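Local atomic coordinates of N-acetylglucosamine-specific lectin (Saxidomus purpuratus, PDB entry 6A7T), a protein that acts as a C-type lectin of a bivalve, binding N-acetylglucosamine by carbohydrate recognition that does not depend on calcium. Residues L62-S67 with R101-S106; G91-E96 with A120-M125; I108-W113 with W135-H140. All coordinates share one frame; numbering follows the deposited sequence. Where two conformers were deposited one is given.

Interaction 1: L62-S67 with R101-S106; sequences LVTVES and RWIDGS. With CA (calcium ion), chain C.
Glu66 OE2, turned toward the carboxylate of Asp104 across the contact, is gripped by two groups. The Thr64 hydroxyl donates from OG1 to Glu66 OE2 at 2.7 Å, meeting the carboxylate on its syn side, and water 3 sits 2.6 Å from the same Glu66 OE2. Water 3 also donates to Asp104 OD2, linking the two carboxylates, and to Ser106 OG; water 1 separately spans Thr64 OG1 and Asp104 OD2 through longer bonds. Glu66 OE2 and Asp104 OD2 themselves stay 4.5 Å apart. Asp104 is itself steadied by an Asx turn, its OD1 accepting from both the backbone N and the hydroxyl of Ser106.

The other oxygen of Glu66 serves the metal. A bend at chi2 (89°) sets CD to one side of the chain, and OE1 binds calcium at 2.3 Å; Thr64 O binds it at 2.4 Å. Waters 4 and 5 also ligate the ion, and Glu70 and Glu153 complete the site.

Beneath this polar layer the backbone of 64-65 lies over one face of the Trp102 indole. Thr64 CA is 4.1 Å from the centroid of the six-membered ring and 21° off its normal, a CH-pi contact, and Val65 N lies over the same face, near the rim. Val65 CB packs 3.9 Å from Trp102 CH2. Water 2, in the ring plane, accepts from Trp102 NE1 at 3.1 Å and donates to Val65 O, satisfying both. Ile103 CD1 adds an apolar touch on Leu62 CB.

Each Glu66 oxygen thus has its own task, OE1 on calcium and OE2 in a hydrogen-bond network. The metal's positive charge and the donated hydrogens of water 3 would probably offset the repulsion between Glu66 and Asp104.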
loop_
_atom_site.group_PDB
_atom_site.type_symbol
_atom_site.label_atom_id
_atom_site.label_comp_id
_atom_site.label_asym_id
_atom_site.label_seq_id
_atom_site.Cartn_x
_atom_site.Cartn_y
_atom_site.Cartn_z
ATOM N N LEU A 62 6.969 14.231 -6.003
ATOM C CA LEU A 62 5.687 14.303 -6.703
ATOM C C LEU A 62 5.246 12.871 -7.077
ATOM O O LEU A 62 6.062 12.014 -7.461
ATOM C CB LEU A 62 5.836 15.194 -7.943
ATOM C CG LEU A 62 5.861 16.694 -7.734
ATOM C CD1 LEU A 62 6.351 17.390 -8.993
ATOM C CD2 LEU A 62 4.497 17.185 -7.305
ATOM N N VAL A 63 3.932 12.609 -6.924
ATOM C CA VAL A 63 3.349 11.306 -7.084
ATOM C C VAL A 63 3.625 10.714 -8.465
ATOM O O VAL A 63 3.564 11.393 -9.445
ATOM C CB VAL A 63 1.838 11.350 -6.803
ATOM C CG1 VAL A 63 1.095 12.183 -7.827
ATOM C CG2 VAL A 63 1.271 9.946 -6.670
ATOM N N THR A 64 3.939 9.422 -8.490
ATOM C CA THR A 64 4.073 8.661 -9.739
ATOM C C THR A 64 2.976 7.591 -9.710
ATOM O O THR A 64 2.662 7.115 -8.666
ATOM C CB THR A 64 5.479 8.082 -9.839
ATOM O OG1 THR A 64 5.634 7.232 -8.713
ATOM C CG2 THR A 64 6.501 9.189 -9.835
ATOM N N VAL A 65 2.333 7.356 -10.874
ATOM C CA VAL A 65 1.060 6.589 -10.916
ATOM C C VAL A 65 1.272 5.341 -11.774
ATOM O O VAL A 65 1.147 5.409 -12.998
ATOM C CB VAL A 65 -0.116 7.440 -11.411
ATOM C CG1 VAL A 65 -1.440 6.676 -11.251
ATOM C CG2 VAL A 65 -0.173 8.790 -10.700
ATOM N N GLU A 66 1.657 4.293 -11.075
ATOM C CA GLU A 66 2.110 3.031 -11.690
ATOM C C GLU A 66 0.943 2.115 -12.059
ATOM O O GLU A 66 1.147 1.211 -12.898
ATOM C CB GLU A 66 3.022 2.285 -10.734
ATOM C CG GLU A 66 4.412 2.925 -10.661
ATOM C CD GLU A 66 4.593 4.026 -9.614
ATOM O OE1 GLU A 66 3.716 4.197 -8.711
ATOM O OE2 GLU A 66 5.614 4.727 -9.735
ATOM N N SER A 67 -0.215 2.295 -11.409
ATOM C CA SER A 67 -1.300 1.302 -11.508
ATOM C C SER A 67 -2.642 2.022 -11.609
ATOM O O SER A 67 -2.765 3.168 -11.143
ATOM C CB SER A 67 -1.266 0.334 -10.352
ATOM O OG SER A 67 -1.645 0.933 -9.108
ATOM N N ARG A 101 8.065 10.513 -18.928
ATOM C CA ARG A 101 8.520 9.567 -17.943
ATOM C C ARG A 101 8.154 10.088 -16.535
ATOM O O ARG A 101 8.027 11.288 -16.322
ATOM C CB ARG A 101 10.045 9.401 -18.006
ATOM C CG ARG A 101 10.595 8.986 -19.366
ATOM C CD ARG A 101 10.237 7.578 -19.752
ATOM N NE ARG A 101 10.971 6.574 -18.999
ATOM C CZ ARG A 101 11.501 5.461 -19.520
ATOM N NH1 ARG A 101 11.233 5.149 -20.772
ATOM N NH2 ARG A 101 12.293 4.693 -18.775
ATOM N N TRP A 102 8.000 9.162 -15.611
ATOM C CA TRP A 102 7.889 9.530 -14.207
ATOM C C TRP A 102 9.223 10.101 -13.749
ATOM O O TRP A 102 10.253 9.792 -14.302
ATOM C CB TRP A 102 7.469 8.344 -13.344
ATOM C CG TRP A 102 6.121 7.818 -13.716
ATOM C CD1 TRP A 102 5.826 6.561 -14.152
ATOM C CD2 TRP A 102 4.876 8.523 -13.677
ATOM N NE1 TRP A 102 4.481 6.418 -14.399
ATOM C CE2 TRP A 102 3.883 7.619 -14.138
ATOM C CE3 TRP A 102 4.507 9.833 -13.334
ATOM C CZ2 TRP A 102 2.546 7.991 -14.217
ATOM C CZ3 TRP A 102 3.193 10.209 -13.464
ATOM C CH2 TRP A 102 2.228 9.294 -13.919
ATOM N N ILE A 103 9.177 10.913 -12.697
ATOM C CA ILE A 103 10.392 11.649 -12.297
ATOM C C ILE A 103 11.455 10.742 -11.664
ATOM O O ILE A 103 12.595 11.190 -11.562
ATOM C CB ILE A 103 10.063 12.822 -11.371
ATOM C CG1 ILE A 103 9.310 12.344 -10.138
ATOM C CG2 ILE A 103 9.380 13.941 -12.153
ATOM C CD1 ILE A 103 9.303 13.365 -9.014
ATOM N N ASP A 104 11.126 9.506 -11.291
ATOM C CA ASP A 104 12.171 8.515 -10.952
ATOM C C ASP A 104 12.845 7.909 -12.194
ATOM O O ASP A 104 13.685 6.972 -12.042
ATOM C CB ASP A 104 11.641 7.357 -10.115
ATOM C CG ASP A 104 10.513 6.545 -10.733
ATOM O OD1 ASP A 104 10.139 6.796 -11.879
ATOM O OD2 ASP A 104 10.003 5.659 -10.017
ATOM N N GLY A 105 12.466 8.376 -13.378
ATOM C CA GLY A 105 13.018 7.934 -14.665
ATOM C C GLY A 105 12.223 6.820 -15.349
ATOM O O GLY A 105 12.496 6.520 -16.558
ATOM N N SER A 106 11.236 6.246 -14.645
ATOM C CA SER A 106 10.533 5.024 -15.100
ATOM C C SER A 106 9.509 5.329 -16.195
ATOM O O SER A 106 9.008 6.439 -16.319
ATOM C CB SER A 106 9.894 4.278 -13.973
ATOM O OG SER A 106 8.851 5.025 -13.352
HETATM CA CA CA C . 3.099 5.539 -6.922
HETATM O O HOH W 1 8.565 6.678 -7.362
HETATM O O HOH W 2 2.287 4.417 -15.181
HETATM O O HOH W 3 7.888 3.958 -10.706
HETATM O O HOH W 4 2.907 3.288 -5.914
HETATM O O HOH W 5 5.499 5.070 -6.470
#

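Interaction 2: G91-E96 with A120-M125; sequences GSWDAE and ADEGCM
Trp93 offers one face of its indole to the chain at Asp121 and Glu122. Asp121 CB lies 3.6 Å from the centroid of the six-membered ring and 14° off its normal, a CH-pi contact. The Asp121 carboxylate is only 20° from parallel to the ring, with CG 3.3 Å from Trp93 CH2. Glu122 CG makes a second CH-pi contact, over the five-membered ring, with NE1 of Trp93 at 4.1 Å, and Glu122 N sits over the same face, nearest CG and CD2 and offset toward the rim. Chi1 of -177° puts Trp93 CG anti to the backbone N, beside the carbonyl carbon; chi2 then sets the ring.

Next to the ring, two main-chain bonds pair the segments. Trp93 N donates to Gly123 O at 3.0 Å, and Met125 N donates to Gly91 O at 2.9 Å. Between these bonds, Ser92 and Cys124 form an antiparallel non-hydrogen-bonded pair, with CA atoms 4.1 Å apart. Met125 SD closes in to 3.7 Å from Gly91 CA, a spot where glycine brings no side chain.

Further out, the ring of Tyr100 meets Trp93 edge-to-face, and its hydroxyl bonds Ala120 O. Cys124 is tied to Cys143 by a disulfide. The pairing joins strands 86-94 and 124-130, the middle two strands of a four-stranded antiparallel sheet of this C-type lectin domain.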
loop_
_atom_site.group_PDB
_atom_site.type_symbol
_atom_site.label_atom_id
_atom_site.label_comp_id
_atom_site.label_asym_id
_atom_site.label_seq_id
_atom_site.Cartn_x
_atom_site.Cartn_y
_atom_site.Cartn_z
ATOM N N GLY A 91 5.366 13.548 -13.307
ATOM C CA GLY A 91 5.733 13.123 -14.686
ATOM C C GLY A 91 6.056 14.315 -15.537
ATOM O O GLY A 91 5.566 15.424 -15.369
ATOM N N SER A 92 6.945 14.113 -16.505
ATOM C CA SER A 92 7.450 15.190 -17.304
ATOM C C SER A 92 8.213 14.568 -18.481
ATOM O O SER A 92 8.523 13.414 -18.501
ATOM C CB SER A 92 8.365 16.152 -16.542
ATOM O OG SER A 92 9.563 15.508 -16.184
ATOM N N TRP A 93 8.522 15.434 -19.414
ATOM C CA TRP A 93 9.235 15.111 -20.619
ATOM C C TRP A 93 10.681 14.792 -20.284
ATOM O O TRP A 93 11.377 15.589 -19.659
ATOM C CB TRP A 93 9.178 16.271 -21.603
ATOM C CG TRP A 93 9.846 15.962 -22.907
ATOM C CD1 TRP A 93 11.097 16.344 -23.323
ATOM C CD2 TRP A 93 9.268 15.214 -23.981
ATOM N NE1 TRP A 93 11.333 15.856 -24.588
ATOM C CE2 TRP A 93 10.229 15.168 -25.017
ATOM C CE3 TRP A 93 8.035 14.601 -24.162
ATOM C CZ2 TRP A 93 9.969 14.529 -26.227
ATOM C CZ3 TRP A 93 7.791 13.944 -25.341
ATOM C CH2 TRP A 93 8.742 13.921 -26.358
ATOM N N ASP A 94 11.088 13.622 -20.727
ATOM C CA ASP A 94 12.484 13.180 -20.606
ATOM C C ASP A 94 13.124 13.330 -21.986
ATOM O O ASP A 94 12.690 12.632 -22.913
ATOM C CB ASP A 94 12.567 11.736 -20.182
ATOM C CG ASP A 94 13.952 11.203 -19.896
ATOM O OD1 ASP A 94 14.735 10.991 -20.861
ATOM O OD2 ASP A 94 14.239 11.018 -18.667
ATOM N N ALA A 95 14.108 14.224 -22.097
ATOM C CA ALA A 95 14.624 14.601 -23.395
ATOM C C ALA A 95 15.414 13.423 -23.978
ATOM O O ALA A 95 15.418 13.235 -25.230
ATOM C CB ALA A 95 15.404 15.870 -23.328
ATOM N N GLU A 96 16.173 12.701 -23.146
ATOM C CA GLU A 96 16.970 11.586 -23.685
ATOM C C GLU A 96 16.054 10.501 -24.293
ATOM O O GLU A 96 16.343 9.984 -25.405
ATOM C CB GLU A 96 17.910 11.011 -22.628
ATOM C CG GLU A 96 19.038 11.960 -22.274
ATOM C CD GLU A 96 18.792 12.948 -21.130
ATOM O OE1 GLU A 96 17.586 13.228 -20.797
ATOM O OE2 GLU A 96 19.800 13.517 -20.621
ATOM N N ALA A 120 1.279 17.730 -26.734
ATOM C CA ALA A 120 2.581 18.292 -27.190
ATOM C C ALA A 120 3.726 17.723 -26.327
ATOM O O ALA A 120 3.517 17.179 -25.243
ATOM C CB ALA A 120 2.563 19.792 -27.151
ATOM N N ASP A 121 4.938 17.764 -26.887
ATOM C CA ASP A 121 6.140 17.340 -26.168
ATOM C C ASP A 121 6.526 18.416 -25.159
ATOM O O ASP A 121 5.982 19.495 -25.144
ATOM C CB ASP A 121 7.296 17.114 -27.162
ATOM C CG ASP A 121 7.069 16.052 -28.233
ATOM O OD1 ASP A 121 6.158 15.213 -28.094
ATOM O OD2 ASP A 121 7.861 16.045 -29.211
ATOM N N GLU A 122 7.543 18.092 -24.324
ATOM C CA GLU A 122 8.335 19.077 -23.595
ATOM C C GLU A 122 7.522 19.705 -22.463
ATOM O O GLU A 122 7.775 20.810 -22.057
ATOM C CB GLU A 122 8.881 20.151 -24.535
ATOM C CG GLU A 122 9.733 19.526 -25.632
ATOM C CD GLU A 122 10.714 20.465 -26.313
ATOM O OE1 GLU A 122 10.552 21.699 -26.191
ATOM O OE2 GLU A 122 11.662 19.929 -26.918
ATOM N N GLY A 123 6.591 18.939 -21.936
ATOM C CA GLY A 123 5.782 19.469 -20.850
ATOM C C GLY A 123 5.956 18.757 -19.521
ATOM O O GLY A 123 6.781 17.847 -19.356
ATOM N N CYS A 124 5.133 19.192 -18.559
ATOM C CA CYS A 124 5.000 18.496 -17.279
ATOM C C CYS A 124 3.545 18.079 -17.097
ATOM O O CYS A 124 2.684 18.663 -17.728
ATOM C CB CYS A 124 5.449 19.395 -16.144
ATOM S SG CYS A 124 7.199 19.819 -16.295
ATOM N N MET A 125 3.317 17.094 -16.231
ATOM C CA MET A 125 2.000 16.473 -16.153
ATOM C C MET A 125 1.216 16.938 -14.922
ATOM O O MET A 125 1.761 17.194 -13.843
ATOM C CB MET A 125 2.096 14.956 -16.151
ATOM C CG MET A 125 2.805 14.367 -17.411
ATOM S SD MET A 125 3.225 12.669 -17.350
ATOM C CE MET A 125 1.582 11.963 -17.140
#

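Interaction 3: I108-W113 with W135-H140; sequences ISFNGW and WQWNDH
Trp113 and Trp137 are joined by a single backbone bridge, their CA atoms 4.4 Å apart, with Trp137 N donating to Gly112 O over 2.9 Å in a nearly straight bond (171° at the hydrogen).

The side chain that carries the contact is Trp137, met on several sides. Gly112 CA stands over the ring face, 3.5 Å from the centroid of the six-membered ring and almost exactly on its normal; with no side chain on Gly112, its backbone can lie flat against the indole. At the ring edge, close to the plane, Phe110 O comes within 3.1 Å of Trp137 CH2. The Phe110 side chain reaches the same corner through CD2, 3.6 Å from CH2, its ring steeply but obliquely turned against the indole. Ile108 CG2 touches Trp137 CZ3 at 3.4 Å.

Trp113 meets Trp137 differently. Although Trp113 leaves the backbone away from the other segment, chi1 of -69° places CG beside the backbone N, and the ring turns one face to the CE3 edge of Trp137. This edge-to-face pair has centroids 5.1 Å apart and planes at 79°. The far end of Trp113, at CZ3, meets the backbone of Asn138 and Asp139 at its own edge. An Asx turn sets the Trp113 backbone: Asn111 OD1 accepts from Trp113 N at 3.1 Å.

Asn138 and His140 belong to the N-acetylglucosamine site, empty in this chain. Asn138 OD1 is held by Arg117 NE, and Asp139 OD2 by Gln141 and Ala120 N.

The aromatic cluster of Phe110, Trp113 and Trp137 lies at edge strand 136-140. Phe110 rests on Ser68 and Asp71 of helix 68-78, Ile108 on Tyr100 and Trp102 of strand 99-102, and Trp113 on Met125 of strand 124-130.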
loop_
_atom_site.group_PDB
_atom_site.type_symbol
_atom_site.label_atom_id
_atom_site.label_comp_id
_atom_site.label_asym_id
_atom_site.label_seq_id
_atom_site.Cartn_x
_atom_site.Cartn_y
_atom_site.Cartn_z
ATOM N N ILE A 108 5.998 5.245 -18.299
ATOM C CA ILE A 108 4.579 5.407 -17.945
ATOM C C ILE A 108 3.832 4.211 -18.550
ATOM O O ILE A 108 3.355 4.288 -19.688
ATOM C CB ILE A 108 4.040 6.796 -18.370
ATOM C CG1 ILE A 108 4.931 7.924 -17.831
ATOM C CG2 ILE A 108 2.600 6.957 -17.920
ATOM C CD1 ILE A 108 4.374 9.344 -17.939
ATOM N N SER A 109 3.769 3.130 -17.763
ATOM C CA SER A 109 3.183 1.810 -18.146
ATOM C C SER A 109 1.649 1.845 -18.152
ATOM O O SER A 109 1.019 1.130 -18.918
ATOM C CB SER A 109 3.650 0.715 -17.240
ATOM O OG SER A 109 5.053 0.471 -17.416
ATOM N N PHE A 110 1.059 2.640 -17.262
ATOM C CA PHE A 110 -0.386 2.742 -17.146
ATOM C C PHE A 110 -0.846 3.978 -17.906
ATOM O O PHE A 110 -0.303 5.044 -17.689
ATOM C CB PHE A 110 -0.787 2.787 -15.669
ATOM C CG PHE A 110 -2.169 3.342 -15.460
ATOM C CD1 PHE A 110 -3.286 2.554 -15.685
ATOM C CD2 PHE A 110 -2.352 4.657 -15.065
ATOM C CE1 PHE A 110 -4.557 3.067 -15.499
ATOM C CE2 PHE A 110 -3.625 5.173 -14.902
ATOM C CZ PHE A 110 -4.725 4.376 -15.113
ATOM N N ASN A 111 -1.846 3.841 -18.793
ATOM C CA ASN A 111 -2.297 4.988 -19.613
ATOM C C ASN A 111 -3.452 5.735 -18.912
ATOM O O ASN A 111 -4.608 5.439 -19.091
ATOM C CB ASN A 111 -2.672 4.593 -21.043
ATOM C CG ASN A 111 -3.012 5.788 -21.916
ATOM O OD1 ASN A 111 -2.933 6.941 -21.494
ATOM N ND2 ASN A 111 -3.389 5.536 -23.164
ATOM N N GLY A 112 -3.104 6.743 -18.115
ATOM C CA GLY A 112 -4.075 7.618 -17.494
ATOM C C GLY A 112 -4.233 8.945 -18.185
ATOM O O GLY A 112 -4.773 9.868 -17.609
ATOM N N TRP A 113 -3.765 9.081 -19.434
ATOM C CA TRP A 113 -3.894 10.329 -20.126
ATOM C C TRP A 113 -5.360 10.602 -20.457
ATOM O O TRP A 113 -6.064 9.654 -20.731
ATOM C CB TRP A 113 -3.099 10.306 -21.427
ATOM C CG TRP A 113 -1.613 10.296 -21.221
ATOM C CD1 TRP A 113 -0.779 9.226 -21.264
ATOM C CD2 TRP A 113 -0.806 11.431 -20.909
ATOM N NE1 TRP A 113 0.515 9.637 -21.064
ATOM C CE2 TRP A 113 0.528 10.983 -20.911
ATOM C CE3 TRP A 113 -1.058 12.797 -20.832
ATOM C CZ2 TRP A 113 1.586 11.847 -20.665
ATOM C CZ3 TRP A 113 -0.014 13.664 -20.610
ATOM C CH2 TRP A 113 1.304 13.181 -20.576
ATOM N N TRP A 135 -10.531 14.335 -14.627
ATOM C CA TRP A 135 -9.563 13.866 -13.664
ATOM C C TRP A 135 -8.655 12.802 -14.297
ATOM O O TRP A 135 -8.536 11.688 -13.860
ATOM C CB TRP A 135 -10.224 13.434 -12.349
ATOM C CG TRP A 135 -10.775 14.584 -11.566
ATOM C CD1 TRP A 135 -12.075 14.727 -11.156
ATOM C CD2 TRP A 135 -10.091 15.776 -11.150
ATOM N NE1 TRP A 135 -12.216 15.891 -10.460
ATOM C CE2 TRP A 135 -11.034 16.571 -10.458
ATOM C CE3 TRP A 135 -8.772 16.245 -11.257
ATOM C CZ2 TRP A 135 -10.691 17.777 -9.857
ATOM C CZ3 TRP A 135 -8.448 17.459 -10.698
ATOM C CH2 TRP A 135 -9.409 18.239 -10.046
ATOM N N GLN A 136 -8.007 13.222 -15.393
ATOM C CA GLN A 136 -7.052 12.407 -16.142
ATOM C C GLN A 136 -5.835 13.295 -16.412
ATOM O O GLN A 136 -5.872 14.536 -16.226
ATOM C CB GLN A 136 -7.707 11.899 -17.432
ATOM C CG GLN A 136 -8.782 10.856 -17.194
ATOM C CD GLN A 136 -9.598 10.652 -18.450
ATOM O OE1 GLN A 136 -10.186 11.575 -19.010
ATOM N NE2 GLN A 136 -9.554 9.438 -18.924
ATOM N N TRP A 137 -4.791 12.700 -16.963
ATOM C CA TRP A 137 -3.542 13.465 -17.117
ATOM C C TRP A 137 -3.571 14.398 -18.334
ATOM O O TRP A 137 -4.161 14.056 -19.363
ATOM C CB TRP A 137 -2.319 12.545 -17.174
ATOM C CG TRP A 137 -2.249 11.458 -16.178
ATOM C CD1 TRP A 137 -2.718 11.461 -14.897
ATOM C CD2 TRP A 137 -1.575 10.215 -16.359
ATOM N NE1 TRP A 137 -2.446 10.282 -14.311
ATOM C CE2 TRP A 137 -1.746 9.484 -15.183
ATOM C CE3 TRP A 137 -0.896 9.616 -17.429
ATOM C CZ2 TRP A 137 -1.249 8.206 -15.004
ATOM C CZ3 TRP A 137 -0.455 8.324 -17.267
ATOM C CH2 TRP A 137 -0.564 7.648 -16.072
ATOM N N ASN A 138 -2.985 15.606 -18.198
ATOM C CA ASN A 138 -2.798 16.585 -19.258
ATOM C C ASN A 138 -1.336 17.065 -19.206
ATOM O O ASN A 138 -0.697 17.021 -18.122
ATOM C CB ASN A 138 -3.654 17.835 -19.084
ATOM C CG ASN A 138 -3.577 18.755 -20.265
ATOM O OD1 ASN A 138 -3.571 18.259 -21.374
ATOM N ND2 ASN A 138 -3.494 20.061 -20.031
ATOM N N ASP A 139 -0.797 17.456 -20.353
ATOM C CA ASP A 139 0.573 18.004 -20.490
ATOM C C ASP A 139 0.495 19.521 -20.587
ATOM O O ASP A 139 -0.236 20.068 -21.438
ATOM C CB ASP A 139 1.247 17.451 -21.754
ATOM C CG ASP A 139 0.464 17.742 -23.031
ATOM O OD1 ASP A 139 -0.667 17.232 -23.131
ATOM O OD2 ASP A 139 0.944 18.568 -23.844
ATOM N N HIS A 140 1.263 20.240 -19.759
ATOM C CA HIS A 140 1.316 21.657 -19.722
ATOM C C HIS A 140 2.768 22.062 -20.020
ATOM O O HIS A 140 3.691 21.505 -19.434
ATOM C CB HIS A 140 0.882 22.229 -18.354
ATOM C CG HIS A 140 0.822 23.717 -18.303
ATOM N ND1 HIS A 140 -0.185 24.430 -18.956
ATOM C CD2 HIS A 140 1.541 24.650 -17.629
ATOM C CE1 HIS A 140 -0.054 25.714 -18.696
ATOM N NE2 HIS A 140 1.017 25.887 -17.911
#

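How the interactions relate
All three contacts reach the same antiparallel sheet and mix buried with exposed residues, but by different means. Interaction 2 pairs its two central strands through main-chain bonds, with an indole packed against the exposed acidic residues Asp121 and Glu122. Interactions 1 and 3 bring loops onto its outer strands: the former combines apolar packing on a buried tryptophan with water bridges beside a calcium site, whereas the latter is chiefly aromatic and lies beside the sugar site. Trp102, Trp137 and Met125 join them: Trp102 CZ2 approaches Trp137 CH2 to 3.6 Å, and Met125 CE packs 3.4 Å from Trp137 CE3. Main-chain bonds Arg101 N to Ser92 O and Cys124 N to His140 O probably continue the sheet between contacts.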